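Local coordinates for protein putative transcriptional regulator (Streptomyces coelicolor A3, PDB 2PQQ) that probably binds cyclic AMP through this N-terminal domain and, as a full-length protein, probably binds DNA and regulates transcription, at residues Ala26-Val31 with Leu49-Glu54; Ala22-Ser27 with Leu104-Gly109; Val57-Thr62 with Glu78-Leu83; Asn10-Ala15 with Ala130-Lys135. One frame throughout, in Å; residues are numbered along the deposited sequence.

Overall arrangement
Contacts 1 to 3 lie in the cyclic nucleotide-binding fold. Contact 4 joins the loop before helix 18-27 to the long helix 120-139 and encloses the other three along the chain. Contacts 1 and 2 are neighbours, with centres about 7 Å apart; they share Ala-26 and Ser-27. Contact 3, about 14 Å from contact 1 between centres, joins their sheet to the second one. It includes Gly-81 and Glu-82, near where relatives hold the nucleotide. Glu-82 is modelled in a salt bridge to Arg-132 of contact 4, though doubtfully close. Leu-12 and Phe-13 of contact 4 also pack on Leu-49 of contact 1. The bound formic acid sits at contact 2.

Contact 1 of 4, residues Ala26-Val31 with Leu49-Glu54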
# COMPACT_ATOMS: atom_id res chain seq x y z
N ALA A 26 21.56 10.48 25.13
CA ALA A 26 21.46 11.24 26.39
C ALA A 26 20.00 11.65 26.67
O ALA A 26 19.59 11.77 27.82
CB ALA A 26 22.34 12.47 26.34
N SER A 27 19.24 11.84 25.60
CA SER A 27 17.83 12.27 25.71
C SER A 27 16.89 11.18 26.13
O SER A 27 15.78 11.46 26.60
CB SER A 27 17.37 12.85 24.38
OG SER A 27 18.03 14.09 24.18
N MSE A 28 17.32 9.92 25.99
CA MSE A 28 16.43 8.78 26.21
C MSE A 28 16.39 8.33 27.67
O MSE A 28 17.31 8.60 28.45
CB MSE A 28 16.80 7.60 25.30
CG MSE A 28 16.58 7.92 23.82
SE MSE A 28 17.31 6.55 22.63
CE MSE A 28 15.60 5.82 22.03
N SER A 29 15.30 7.65 28.03
CA SER A 29 15.20 7.04 29.35
C SER A 29 15.19 5.52 29.30
O SER A 29 14.70 4.91 28.33
CB SER A 29 14.00 7.60 30.13
OG SER A 29 12.94 7.93 29.26
N GLU A 30 15.80 4.92 30.33
CA GLU A 30 15.91 3.47 30.45
C GLU A 30 14.59 2.93 31.00
O GLU A 30 14.02 3.51 31.91
CB GLU A 30 17.02 3.11 31.43
CG GLU A 30 18.30 2.60 30.80
CD GLU A 30 18.23 1.10 30.51
OE1 GLU A 30 17.59 0.73 29.49
OE2 GLU A 30 18.81 0.32 31.31
N VAL A 31 14.12 1.84 30.41
CA VAL A 31 12.95 1.12 30.91
C VAL A 31 13.36 -0.36 31.06
O VAL A 31 14.08 -0.89 30.21
CB VAL A 31 11.72 1.30 29.94
CG1 VAL A 31 10.54 0.49 30.40
CG2 VAL A 31 11.33 2.77 29.81
N LEU A 49 8.54 6.45 21.52
CA LEU A 49 9.21 5.45 20.75
C LEU A 49 10.13 4.67 21.66
O LEU A 49 10.62 5.23 22.58
CB LEU A 49 10.02 6.19 19.72
CG LEU A 49 11.24 5.68 19.01
CD1 LEU A 49 11.49 6.54 17.84
CD2 LEU A 49 12.40 5.66 19.88
N TYR A 50 10.32 3.38 21.41
CA TYR A 50 11.27 2.58 22.19
C TYR A 50 12.23 1.90 21.24
O TYR A 50 11.86 1.57 20.11
CB TYR A 50 10.56 1.49 23.02
CG TYR A 50 9.51 1.96 24.00
CD1 TYR A 50 9.81 2.14 25.36
CD2 TYR A 50 8.19 2.19 23.58
CE1 TYR A 50 8.82 2.60 26.27
CE2 TYR A 50 7.19 2.63 24.49
CZ TYR A 50 7.52 2.84 25.81
OH TYR A 50 6.51 3.23 26.69
N VAL A 51 13.44 1.65 21.67
CA VAL A 51 14.35 0.76 20.98
C VAL A 51 14.63 -0.33 21.98
O VAL A 51 15.00 -0.05 23.07
CB VAL A 51 15.65 1.48 20.60
CG1 VAL A 51 16.65 0.54 20.09
CG2 VAL A 51 15.39 2.56 19.59
N VAL A 52 14.31 -1.56 21.63
CA VAL A 52 14.60 -2.67 22.54
C VAL A 52 16.12 -2.88 22.55
O VAL A 52 16.73 -3.02 21.49
CB VAL A 52 13.89 -4.00 22.09
CG1 VAL A 52 14.37 -5.18 22.92
CG2 VAL A 52 12.40 -3.87 22.21
N THR A 53 16.72 -2.94 23.73
CA THR A 53 18.16 -3.22 23.80
C THR A 53 18.51 -4.66 24.27
O THR A 53 19.62 -5.15 24.04
CB THR A 53 18.93 -2.15 24.61
OG1 THR A 53 18.54 -2.23 25.98
CG2 THR A 53 18.59 -0.74 24.09
N GLU A 54 17.56 -5.31 24.93
CA GLU A 54 17.68 -6.74 25.24
C GLU A 54 16.32 -7.33 25.59
O GLU A 54 15.43 -6.61 26.08
CB GLU A 54 18.68 -7.02 26.38
CG GLU A 54 18.39 -6.34 27.71
CD GLU A 54 19.51 -6.57 28.73
OE1 GLU A 54 20.65 -6.05 28.54
OE2 GLU A 54 19.26 -7.26 29.75
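Tyr-50, whose ring meets Val-31, uses its backbone N for a probable hydrogen bond to Ile-80 O, which ties strand 45-54 to strand 79-80. On its other flank this strand pairs with strand 101-107 of the antiparallel beta roll of the cyclic nucleotide-binding domain. There Thr-53 and Glu-54 both face Lys-102 in a classic beta bulge. Strand 29-33 pairs with the far side of 101-107. The two segments are therefore second neighbours in one sheet, and only side chains join them, reaching past the strand between. Ser-29 O takes a probable hydrogen bond from Ala-105 N, which ties the start of strand 29-33 to that middle strand.

Selenomethionine Met-28 bridges to two residues of strand 45-54. Its CG is anti to the carbonyl carbon (chi1 -66°), and the chain runs on extended before bending at chi3 (110°). The bend turns the CE methyl toward strand 45-54. There Met-28 CE touches Leu-49 CD2 at 3.9 Å. Met-28 CE also meets Val-51 CG2 at 4.1 Å, with the two side chains nearly at right angles. Leu-49 extends its own end toward the methyl, so the two meet by their terminal carbons.

Tyr-50 alternates with Leu-49 and Val-51 and so serves the opposite face of the sheet. Its ring packs on Ala-105 and on Leu-39 and Phe-40 of strand 38-40. Val-31 approaches the ring from the edge, close to its plane, with Val-31 CG2 4.3 Å from Tyr-50 CE1.

Contact 2 of 4, residues Ala22-Ser27 with Leu104-Gly109. With FMT (formic acid), chain E.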
# COMPACT_ATOMS: atom_id res chain seq x y z
N ALA A 22 24.77 10.52 19.93
CA ALA A 22 25.07 10.78 21.33
C ALA A 22 23.96 11.62 22.01
O ALA A 22 23.54 11.31 23.14
CB ALA A 22 26.45 11.45 21.47
N GLU A 23 23.45 12.64 21.31
CA GLU A 23 22.39 13.51 21.83
C GLU A 23 21.09 12.73 22.04
O GLU A 23 20.45 12.86 23.08
CB GLU A 23 22.11 14.67 20.87
CG GLU A 23 23.30 15.59 20.59
CD GLU A 23 23.05 16.53 19.40
OE1 GLU A 23 22.21 16.20 18.53
OE2 GLU A 23 23.69 17.59 19.33
N LEU A 24 20.72 11.95 21.03
CA LEU A 24 19.63 10.98 21.08
C LEU A 24 19.73 10.09 22.32
O LEU A 24 18.77 9.99 23.09
CB LEU A 24 19.63 10.12 19.82
CG LEU A 24 18.59 8.99 19.75
CD1 LEU A 24 17.09 9.48 20.00
CD2 LEU A 24 18.76 8.26 18.41
N ARG A 25 20.89 9.47 22.51
CA ARG A 25 21.12 8.58 23.66
C ARG A 25 20.97 9.29 25.00
O ARG A 25 20.30 8.78 25.89
CB ARG A 25 22.49 7.89 23.57
CG ARG A 25 22.81 6.99 24.76
CD ARG A 25 21.73 5.95 24.97
NE ARG A 25 21.95 5.13 26.17
CZ ARG A 25 21.35 5.33 27.34
NH1 ARG A 25 20.50 6.35 27.49
NH2 ARG A 25 21.59 4.51 28.35
N ALA A 26 21.56 10.48 25.13
CA ALA A 26 21.46 11.24 26.39
C ALA A 26 20.00 11.65 26.67
O ALA A 26 19.59 11.77 27.82
CB ALA A 26 22.34 12.47 26.34
N SER A 27 19.24 11.84 25.60
CA SER A 27 17.83 12.27 25.71
C SER A 27 16.89 11.18 26.13
O SER A 27 15.78 11.46 26.60
CB SER A 27 17.37 12.85 24.38
OG SER A 27 18.03 14.09 24.18
N LEU A 104 15.20 1.61 25.55
CA LEU A 104 15.46 3.05 25.67
C LEU A 104 14.25 3.75 25.06
O LEU A 104 13.83 3.37 23.97
CB LEU A 104 16.73 3.41 24.90
CG LEU A 104 18.00 2.94 25.62
CD1 LEU A 104 19.23 3.15 24.73
CD2 LEU A 104 18.15 3.65 26.96
N ALA A 105 13.71 4.74 25.74
CA ALA A 105 12.48 5.40 25.27
C ALA A 105 12.74 6.86 24.93
O ALA A 105 13.47 7.55 25.65
CB ALA A 105 11.42 5.31 26.36
N LEU A 106 12.14 7.35 23.85
CA LEU A 106 12.17 8.80 23.57
C LEU A 106 10.73 9.28 23.45
O LEU A 106 9.97 8.73 22.66
CB LEU A 106 12.97 9.09 22.29
CG LEU A 106 13.27 10.57 21.93
CD1 LEU A 106 14.29 11.23 22.90
CD2 LEU A 106 13.70 10.75 20.47
N GLY A 107 10.35 10.29 24.24
CA GLY A 107 8.99 10.83 24.21
C GLY A 107 8.87 12.03 23.29
O GLY A 107 9.84 12.76 23.05
N HIS A 108 7.66 12.23 22.76
CA HIS A 108 7.35 13.45 22.03
C HIS A 108 7.88 14.72 22.74
O HIS A 108 8.47 15.59 22.09
CB HIS A 108 5.84 13.58 21.78
CG HIS A 108 5.51 14.69 20.84
ND1 HIS A 108 4.97 15.88 21.26
CD2 HIS A 108 5.72 14.82 19.50
CE1 HIS A 108 4.82 16.69 20.22
NE2 HIS A 108 5.27 16.07 19.15
N GLY A 109 7.70 14.78 24.06
CA GLY A 109 8.12 15.90 24.91
C GLY A 109 9.63 16.18 24.89
O GLY A 109 10.06 17.29 25.21
C FMT E . 23.95 2.84 24.96
O1 FMT E . 23.25 2.54 25.94
O2 FMT E . 24.46 3.95 24.80
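Arg-25 lays its guanidinium over the end of Leu-104. Leu-104 CD2 sits 3.5 Å above the plane of the Arg-25 guanidinium, displaced toward its rim. The two side chains cross nearly at right angles, with Leu-104 CD1 on the same face, beside the NE end. At the edge of the guanidinium is a formic acid, probably from the crystallisation liquor. Arg-25 NE donates to its O1 at 2.9 Å, with an N-H...O angle of 159°.

Leu-106 lies two residues on, on the same face of the strand. Leu-106 CD2 meets Leu-24 CD1 at 3.7 Å, while its other branch, CD1, lies 3.8 Å from Ser-27 CB.

These contacts seat helix 18-27 across strand 101-107 of the nucleotide-binding domain. Between the short pieces 22-27 and 104-107, the axes approach to 8.6 Å and cross at 93°. Ser-27 OG turns back beside its own backbone N and donates to Glu-23 O at 2.9 Å, from above the carbonyl plane. Ser-27 N reaches the same oxygen from the opposite face. The Glu-23 carboxylate holds Arg-118 in a salt bridge and Trp-114 NE1 in a hydrogen bond.

Were an alanine to stand at Arg-25, Leu-104 would probably lose the flat cover over its methyls and the formic acid its N-H donor. The guanidinium's flat face packs on leucine methyls, while its edge offers an N-H to a small carboxylic ligand, probably charged.

Contact 3 of 4, residues Val57-Thr62 with Glu78-Leu83; sequences VKLHRT and ELIGEL
No flat group enters where Ile-80 meets Val-57 and Leu-59: the touching groups are all branched aliphatic side chains. A ring close by is that of Phe-40 of strand 38-40, which packs on both Leu-59 and Ile-80.

Ile-80 divides its two arms between its partners. CG1 is anti to the carbonyl carbon (chi1 -52°), and the extended arm carries CD1 out to Val-57. There Ile-80 CD1 rests against the branch point, 3.9 Å from Val-57 CB. It is equally near Val-57 CG1 and only slightly farther from CG2, so it sits over the whole fork. The shorter arm turns the other way, and Ile-80 CG2 lies 4.1 Å from Leu-59 CD2. Both pairs meet at a slant.

The contact spans the interior of the beta roll of the cyclic nucleotide-binding domain. Strand 57-62 belongs to one sheet, strand 79-80 to the facing one. Val-74 and Leu-39 add to the same core around Ile-80.

After Ile-80 the chain turns sharply at Gly-81, whose phi of 68° favours glycine. Gly-81, Glu-82 and Leu-83 open what is probably the phosphate-binding cassette; in relatives its glutamate meets the ribose of cyclic AMP. Here Asp-147 of a neighbouring subunit packs on Leu-59 and Ile-80. Its OD2 accepts a hydrogen bond from Glu-82 N.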
# COMPACT_ATOMS: atom_id res chain seq x y z
N VAL A 57 9.84 -8.44 23.19
CA VAL A 57 8.50 -7.92 23.43
C VAL A 57 7.55 -8.44 22.33
O VAL A 57 7.77 -8.19 21.15
CB VAL A 57 8.48 -6.37 23.42
CG1 VAL A 57 7.09 -5.86 23.63
CG2 VAL A 57 9.41 -5.82 24.49
N LYS A 58 6.50 -9.16 22.74
CA LYS A 58 5.46 -9.57 21.81
C LYS A 58 4.40 -8.48 21.70
O LYS A 58 3.87 -8.03 22.72
CB LYS A 58 4.80 -10.88 22.28
CG LYS A 58 3.62 -11.32 21.44
CD LYS A 58 2.75 -12.27 22.24
CE LYS A 58 1.35 -12.33 21.66
NZ LYS A 58 1.10 -13.52 20.81
N LEU A 59 4.10 -8.03 20.49
CA LEU A 59 3.01 -7.10 20.26
C LEU A 59 1.75 -7.89 19.87
O LEU A 59 1.84 -8.82 19.06
CB LEU A 59 3.38 -6.06 19.20
CG LEU A 59 4.46 -5.02 19.54
CD1 LEU A 59 4.84 -4.24 18.31
CD2 LEU A 59 3.96 -4.08 20.61
N HIS A 60 0.60 -7.56 20.48
CA HIS A 60 -0.67 -8.26 20.19
C HIS A 60 -1.92 -7.35 20.29
O HIS A 60 -1.90 -6.32 20.97
CB HIS A 60 -0.84 -9.53 21.04
CG HIS A 60 -0.63 -9.31 22.50
ND1 HIS A 60 -1.67 -9.07 23.38
CD2 HIS A 60 0.50 -9.25 23.24
CE1 HIS A 60 -1.18 -8.90 24.59
NE2 HIS A 60 0.13 -8.99 24.54
N ARG A 61 -2.99 -7.77 19.62
CA ARG A 61 -4.20 -6.97 19.44
C ARG A 61 -5.44 -7.86 19.69
O ARG A 61 -5.43 -9.05 19.37
CB ARG A 61 -4.20 -6.39 18.02
CG ARG A 61 -5.34 -5.43 17.68
CD ARG A 61 -5.08 -4.72 16.34
NE ARG A 61 -3.84 -3.94 16.37
CZ ARG A 61 -3.05 -3.72 15.31
NH1 ARG A 61 -3.37 -4.21 14.12
NH2 ARG A 61 -1.94 -3.00 15.45
N THR A 62 -6.48 -7.28 20.28
CA THR A 62 -7.64 -8.05 20.70
C THR A 62 -8.54 -8.37 19.52
O THR A 62 -9.01 -7.46 18.83
CB THR A 62 -8.44 -7.34 21.81
OG1 THR A 62 -7.56 -6.92 22.85
CG2 THR A 62 -9.52 -8.28 22.39
N GLU A 78 15.41 -3.24 17.58
CA GLU A 78 14.18 -2.96 16.83
C GLU A 78 13.28 -1.96 17.57
O GLU A 78 13.30 -1.87 18.80
CB GLU A 78 13.41 -4.25 16.57
CG GLU A 78 14.15 -5.24 15.65
CD GLU A 78 13.47 -6.59 15.58
OE1 GLU A 78 14.11 -7.59 15.97
OE2 GLU A 78 12.31 -6.67 15.11
N LEU A 79 12.47 -1.24 16.80
CA LEU A 79 11.68 -0.15 17.33
C LEU A 79 10.24 -0.55 17.66
O LEU A 79 9.65 -1.40 16.99
CB LEU A 79 11.68 1.02 16.35
CG LEU A 79 12.86 2.00 16.39
CD1 LEU A 79 14.20 1.29 16.46
CD2 LEU A 79 12.79 2.89 15.15
N ILE A 80 9.68 0.12 18.67
CA ILE A 80 8.27 -0.00 19.02
C ILE A 80 7.73 1.41 19.09
O ILE A 80 8.38 2.30 19.69
CB ILE A 80 8.08 -0.76 20.39
CG1 ILE A 80 8.84 -2.10 20.39
CG2 ILE A 80 6.61 -0.98 20.70
CD1 ILE A 80 8.79 -2.90 21.74
N GLY A 81 6.58 1.64 18.44
CA GLY A 81 5.85 2.91 18.54
C GLY A 81 6.54 4.11 17.90
O GLY A 81 6.38 5.25 18.33
N GLU A 82 7.29 3.84 16.84
CA GLU A 82 8.13 4.83 16.15
C GLU A 82 7.42 6.15 15.86
O GLU A 82 7.91 7.21 16.26
CB GLU A 82 8.65 4.26 14.82
CG GLU A 82 9.56 5.22 14.11
CD GLU A 82 9.76 4.90 12.64
OE1 GLU A 82 9.58 3.73 12.21
OE2 GLU A 82 10.14 5.86 11.93
N LEU A 83 6.29 6.09 15.15
CA LEU A 83 5.65 7.33 14.69
C LEU A 83 4.94 8.09 15.82
O LEU A 83 4.65 9.28 15.70
CB LEU A 83 4.72 7.07 13.48
CG LEU A 83 5.45 6.59 12.21
CD1 LEU A 83 4.52 6.43 11.04
CD2 LEU A 83 6.58 7.54 11.84

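Contact 4 of 4, residues Asn10-Ala15 with Ala130-Lys135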
# COMPACT_ATOMS: atom_id res chain seq x y z
N ASN A 10 17.71 1.06 12.08
CA ASN A 10 16.30 1.34 11.85
C ASN A 10 16.18 2.51 10.86
O ASN A 10 17.09 3.33 10.75
CB ASN A 10 15.62 1.68 13.17
CG ASN A 10 16.09 3.01 13.76
OD1 ASN A 10 15.60 4.07 13.37
ND2 ASN A 10 17.00 2.96 14.74
N PRO A 11 15.06 2.59 10.12
CA PRO A 11 14.82 3.58 9.08
C PRO A 11 14.66 5.04 9.56
O PRO A 11 14.58 5.95 8.74
CB PRO A 11 13.49 3.12 8.45
CG PRO A 11 13.38 1.66 8.85
CD PRO A 11 13.92 1.66 10.24
N LEU A 12 14.60 5.26 10.87
CA LEU A 12 14.42 6.63 11.35
C LEU A 12 15.75 7.29 11.65
O LEU A 12 15.98 8.44 11.22
CB LEU A 12 13.54 6.69 12.60
CG LEU A 12 13.27 8.10 13.14
CD1 LEU A 12 12.74 9.07 12.05
CD2 LEU A 12 12.30 8.07 14.38
N PHE A 13 16.61 6.59 12.40
CA PHE A 13 17.86 7.18 12.92
C PHE A 13 19.10 6.69 12.19
O PHE A 13 20.22 6.97 12.61
CB PHE A 13 18.01 6.87 14.41
CG PHE A 13 16.91 7.41 15.27
CD1 PHE A 13 16.52 8.75 15.19
CD2 PHE A 13 16.29 6.58 16.20
CE1 PHE A 13 15.52 9.24 16.03
CE2 PHE A 13 15.31 7.07 17.04
CZ PHE A 13 14.90 8.39 16.96
N ALA A 14 18.90 5.97 11.08
CA ALA A 14 20.00 5.33 10.37
C ALA A 14 21.07 6.31 9.90
O ALA A 14 22.25 5.98 9.89
CB ALA A 14 19.49 4.49 9.17
N ALA A 15 20.66 7.53 9.55
CA ALA A 15 21.61 8.49 8.94
C ALA A 15 22.26 9.45 9.94
O ALA A 15 23.09 10.27 9.56
CB ALA A 15 20.94 9.27 7.81
N ALA A 130 10.18 11.51 5.28
CA ALA A 130 9.79 11.80 3.89
C ALA A 130 10.21 10.69 2.94
O ALA A 130 9.48 10.36 1.99
CB ALA A 130 10.37 13.12 3.41
N ARG A 131 11.39 10.13 3.19
CA ARG A 131 11.96 9.07 2.36
C ARG A 131 11.04 7.85 2.32
O ARG A 131 10.67 7.35 1.25
CB ARG A 131 13.35 8.70 2.86
CG ARG A 131 14.10 7.68 2.02
CD ARG A 131 15.56 8.10 1.85
NE ARG A 131 15.78 8.66 0.52
CZ ARG A 131 16.60 9.68 0.24
NH1 ARG A 131 17.28 10.30 1.20
NH2 ARG A 131 16.71 10.10 -1.02
N ARG A 132 10.65 7.38 3.50
CA ARG A 132 9.77 6.24 3.61
C ARG A 132 8.38 6.47 3.02
O ARG A 132 7.83 5.59 2.36
CB ARG A 132 9.67 5.84 5.05
CG ARG A 132 10.59 4.71 5.37
CD ARG A 132 10.23 4.14 6.68
NE ARG A 132 10.66 5.07 7.71
CZ ARG A 132 10.22 5.05 8.96
NH1 ARG A 132 10.69 5.95 9.80
NH2 ARG A 132 9.33 4.14 9.35
N LEU A 133 7.81 7.64 3.30
CA LEU A 133 6.51 8.02 2.76
C LEU A 133 6.58 8.06 1.23
O LEU A 133 5.62 7.70 0.52
CB LEU A 133 6.05 9.36 3.37
CG LEU A 133 4.65 9.85 3.02
CD1 LEU A 133 3.58 8.90 3.53
CD2 LEU A 133 4.44 11.25 3.58
N ARG A 134 7.75 8.46 0.72
CA ARG A 134 8.05 8.43 -0.71
C ARG A 134 8.05 7.02 -1.28
O ARG A 134 7.37 6.76 -2.28
CB ARG A 134 9.38 9.14 -0.98
CG ARG A 134 10.12 8.70 -2.24
CD ARG A 134 10.70 9.89 -2.99
NE ARG A 134 12.10 10.17 -2.65
CZ ARG A 134 12.81 11.15 -3.20
NH1 ARG A 134 12.27 11.95 -4.11
NH2 ARG A 134 14.08 11.34 -2.84
N LYS A 135 8.80 6.11 -0.67
CA LYS A 135 8.87 4.72 -1.14
C LYS A 135 7.48 4.08 -1.13
O LYS A 135 7.05 3.51 -2.14
CB LYS A 135 9.85 3.88 -0.30
CG LYS A 135 11.27 4.46 -0.17
CD LYS A 135 12.16 4.10 -1.35
CE LYS A 135 13.57 4.67 -1.18
NZ LYS A 135 14.42 4.43 -2.37
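Arg-132 leaves helix 120-139 with an unusual first torsion (chi1 -98°), runs extended, then bends at chi3 (-73°) to bring its guanidinium against Pro-11. Pro-11 CB lies over one face of the group, 3.5 Å from Arg-132 NE and offset toward the rim. Leu-12 CB approaches NH1 of Arg-132 at a slant, at 4.1 Å.

Asn-10 helps to shape the loop. Asn-10 OD1 accepts from Leu-12 N at 2.9 Å, an Asx turn. Phe-13 N donates to the same Asn-10 oxygen, also at 2.9 Å and straighter (162°), from the same face of the amide. This presents Pro-11 and Leu-12 to the long helix that ends this domain and, in relatives, pairs subunits. Leu-133 of a second subunit packs on Arg-132.

Beyond the loop, Arg-132 NH1 forms a salt bridge with Glu-82, though the modelled distance is doubtfully short. With a leucine in place of Arg-132, Glu-82 would probably lose its charged mate and Pro-11 the flat surface beneath it. The contact buries Arg-132 NE without any partner in the model, so the polar hold of this side chain probably comes from its terminal nitrogens.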